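3-keto-5-aminohexanoate cleavage protein (Archaeoglobus fulgidus, PDB 3LOT) probably catalyses the zinc-dependent cleavage of 3-keto-5-aminohexanoate, as a member of the beta-keto acid cleavage enzyme family. Local coordinates at the interface of chains A and B. Sequence-based numbering; all coordinates share one arbitrary frame. Chains: chain A/B, uncharacterized protein.

The interface of chains A and B. Residues chain A 209-212, 214-215; chain B 178, 182, 218, 225.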
loop_
_atom_site.group_PDB
_atom_site.type_symbol
_atom_site.label_atom_id
_atom_site.label_comp_id
_atom_site.label_asym_id
_atom_site.label_seq_id
_atom_site.Cartn_x
_atom_site.Cartn_y
_atom_site.Cartn_z
ATOM N N ILE A 209 2.293 -7.655 14.708
ATOM C CA ILE A 209 1.708 -7.556 13.401
ATOM C C ILE A 209 1.309 -8.945 12.952
ATOM O O ILE A 209 1.935 -9.900 13.368
ATOM C CB ILE A 209 2.661 -6.851 12.370
ATOM C CG1 ILE A 209 1.841 -6.362 11.174
ATOM C CG2 ILE A 209 3.864 -7.749 11.969
ATOM C CD1 ILE A 209 2.545 -5.265 10.336
ATOM N N GLY A 210 0.199 -9.031 12.195
ATOM C CA GLY A 210 -0.356 -10.304 11.676
ATOM C C GLY A 210 0.338 -10.855 10.414
ATOM O O GLY A 210 1.488 -10.487 10.088
ATOM N N THR A 211 -0.394 -11.678 9.669
ATOM C CA THR A 211 0.202 -12.567 8.658
ATOM C C THR A 211 -0.321 -12.282 7.239
ATOM O O THR A 211 -0.225 -13.125 6.329
ATOM C CB THR A 211 -0.131 -14.046 9.024
ATOM O OG1 THR A 211 -1.522 -14.106 9.301
ATOM C CG2 THR A 211 0.651 -14.508 10.242
ATOM N N ALA A 212 -0.921 -11.104 7.048
ATOM C CA ALA A 212 -1.360 -10.667 5.736
ATOM C C ALA A 212 -0.176 -10.432 4.833
ATOM O O ALA A 212 0.907 -9.912 5.271
ATOM C CB ALA A 212 -2.153 -9.343 5.866
ATOM N N GLU A 214 -0.187 -7.975 2.924
ATOM C CA GLU A 214 -0.074 -6.533 3.172
ATOM C C GLU A 214 0.923 -6.239 4.274
ATOM O O GLU A 214 1.639 -5.274 4.183
ATOM C CB GLU A 214 -1.421 -5.958 3.614
ATOM C CG GLU A 214 -2.445 -5.822 2.558
ATOM C CD GLU A 214 -3.124 -7.103 2.119
ATOM O OE1 GLU A 214 -2.770 -8.214 2.620
ATOM O OE2 GLU A 214 -4.087 -6.951 1.300
ATOM N N ASP A 215 0.924 -7.061 5.335
ATOM C CA ASP A 215 1.789 -6.818 6.504
ATOM C C ASP A 215 3.225 -7.016 6.129
ATOM O O ASP A 215 4.115 -6.191 6.505
ATOM C CB ASP A 215 1.422 -7.708 7.694
ATOM C CG ASP A 215 -0.018 -7.448 8.214
ATOM O OD1 ASP A 215 -0.485 -6.268 8.187
ATOM O OD2 ASP A 215 -0.670 -8.412 8.698
ATOM N N ILE B 178 0.475 -0.860 14.104
ATOM C CA ILE B 178 -0.341 -1.829 13.407
ATOM C C ILE B 178 -0.739 -3.030 14.299
ATOM O O ILE B 178 -1.908 -3.413 14.344
ATOM C CB ILE B 178 0.374 -2.317 12.143
ATOM C CG1 ILE B 178 0.682 -1.129 11.221
ATOM C CG2 ILE B 178 -0.522 -3.397 11.431
ATOM C CD1 ILE B 178 -0.533 -0.295 10.730
ATOM N N TYR B 182 -4.382 -4.893 15.306
ATOM C CA TYR B 182 -4.537 -6.342 15.472
ATOM C C TYR B 182 -5.044 -6.702 16.891
ATOM O O TYR B 182 -5.976 -7.533 17.026
ATOM C CB TYR B 182 -3.230 -7.082 15.133
ATOM C CG TYR B 182 -3.098 -7.420 13.639
ATOM C CD1 TYR B 182 -3.658 -8.588 13.126
ATOM C CD2 TYR B 182 -2.474 -6.544 12.738
ATOM C CE1 TYR B 182 -3.560 -8.907 11.819
ATOM C CE2 TYR B 182 -2.344 -6.885 11.400
ATOM C CZ TYR B 182 -2.928 -8.059 10.933
ATOM O OH TYR B 182 -2.849 -8.453 9.593
ATOM N N PHE B 218 -1.893 3.133 6.039
ATOM C CA PHE B 218 -1.808 1.727 6.390
ATOM C C PHE B 218 -2.555 1.387 7.694
ATOM O O PHE B 218 -3.155 0.304 7.797
ATOM C CB PHE B 218 -0.360 1.199 6.417
ATOM C CG PHE B 218 -0.263 -0.318 6.332
ATOM C CD1 PHE B 218 -0.583 -1.003 5.149
ATOM C CD2 PHE B 218 0.075 -1.062 7.430
ATOM C CE1 PHE B 218 -0.508 -2.390 5.079
ATOM C CE2 PHE B 218 0.153 -2.447 7.352
ATOM C CZ PHE B 218 -0.145 -3.110 6.209
ATOM N N ARG B 225 -9.682 -3.646 7.102
ATOM C CA ARG B 225 -9.608 -5.030 6.733
ATOM C C ARG B 225 -9.930 -5.954 7.895
ATOM O O ARG B 225 -10.536 -6.972 7.694
ATOM C CB ARG B 225 -8.204 -5.342 6.230
ATOM C CG ARG B 225 -8.041 -6.718 5.635
ATOM C CD ARG B 225 -6.700 -6.767 4.884
ATOM N NE ARG B 225 -5.633 -6.428 5.795
ATOM C CZ ARG B 225 -5.162 -7.305 6.678
ATOM N NH1 ARG B 225 -5.644 -8.560 6.702
ATOM N NH2 ARG B 225 -4.206 -6.953 7.506
HETATM O O HOH W 1 -2.785 -5.004 7.553
#
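B:Tyr182 and A:Asp215 meet end to end where chains A and B come together, the phenol ring and the carboxylate turned 67° apart. The tyrosine can be followed outward from its CB. CG already lies near the backbone N of A:Gly210, and CD2 and CD1 lie against the same N, CD1 near the glycine CA as well. That N sits 3.4 Å from CE2, above one face of the ring and over its centre. Farther along, CE1 and CZ pack on the glycine CA, with CZ 3.5 Å from it. At the ring edge, in plane, lies the CG2 methyl of B:Ile178, which also touches CD1 of A:Ile209 at 3.8 Å, the two isoleucines running side by side. The phenol OH finally arrives at OD2 of A:Asp215, but that separation is modelled too short to carry weight.

B:Arg225 fixes the same hydroxyl from within its own chain: NH2 donates to OH of B:Tyr182 at 2.9 Å, in the guanidinium plane and nearly straight (163°). The turn about CG-CD (chi3 57°) lays the guanidinium against the CB methyl of A:Ala212, and NH2 forms a long salt bridge with OD1 of A:Asp215 at 3.8 Å. Alongside it, water 1 lies between the two, 2.7 Å from OD1 of A:Asp215; its separation from NH2 of B:Arg225 is doubtfully short. An alanine in place of B:Arg225 would probably leave the carboxylate of A:Asp215 without its cationic mate and the tyrosine hydroxyl freer to shift. Within chain A, the backbone N of A:Ala212 donates to OD2 of A:Asp215 at 3.2 Å, from above the carboxylate plane. B:Phe218 brings CZ to 3.5 Å from the carbonyl O of A:Glu214.

The patch belongs to a two-fold symmetric homomeric interface on the outside of the family's TIM barrel, where loop 209-212 and the start of helix 213-227 of chain A meet helices 178-189 and 213-226 of chain B; the structure alone does not show whether this assembly forms in solution.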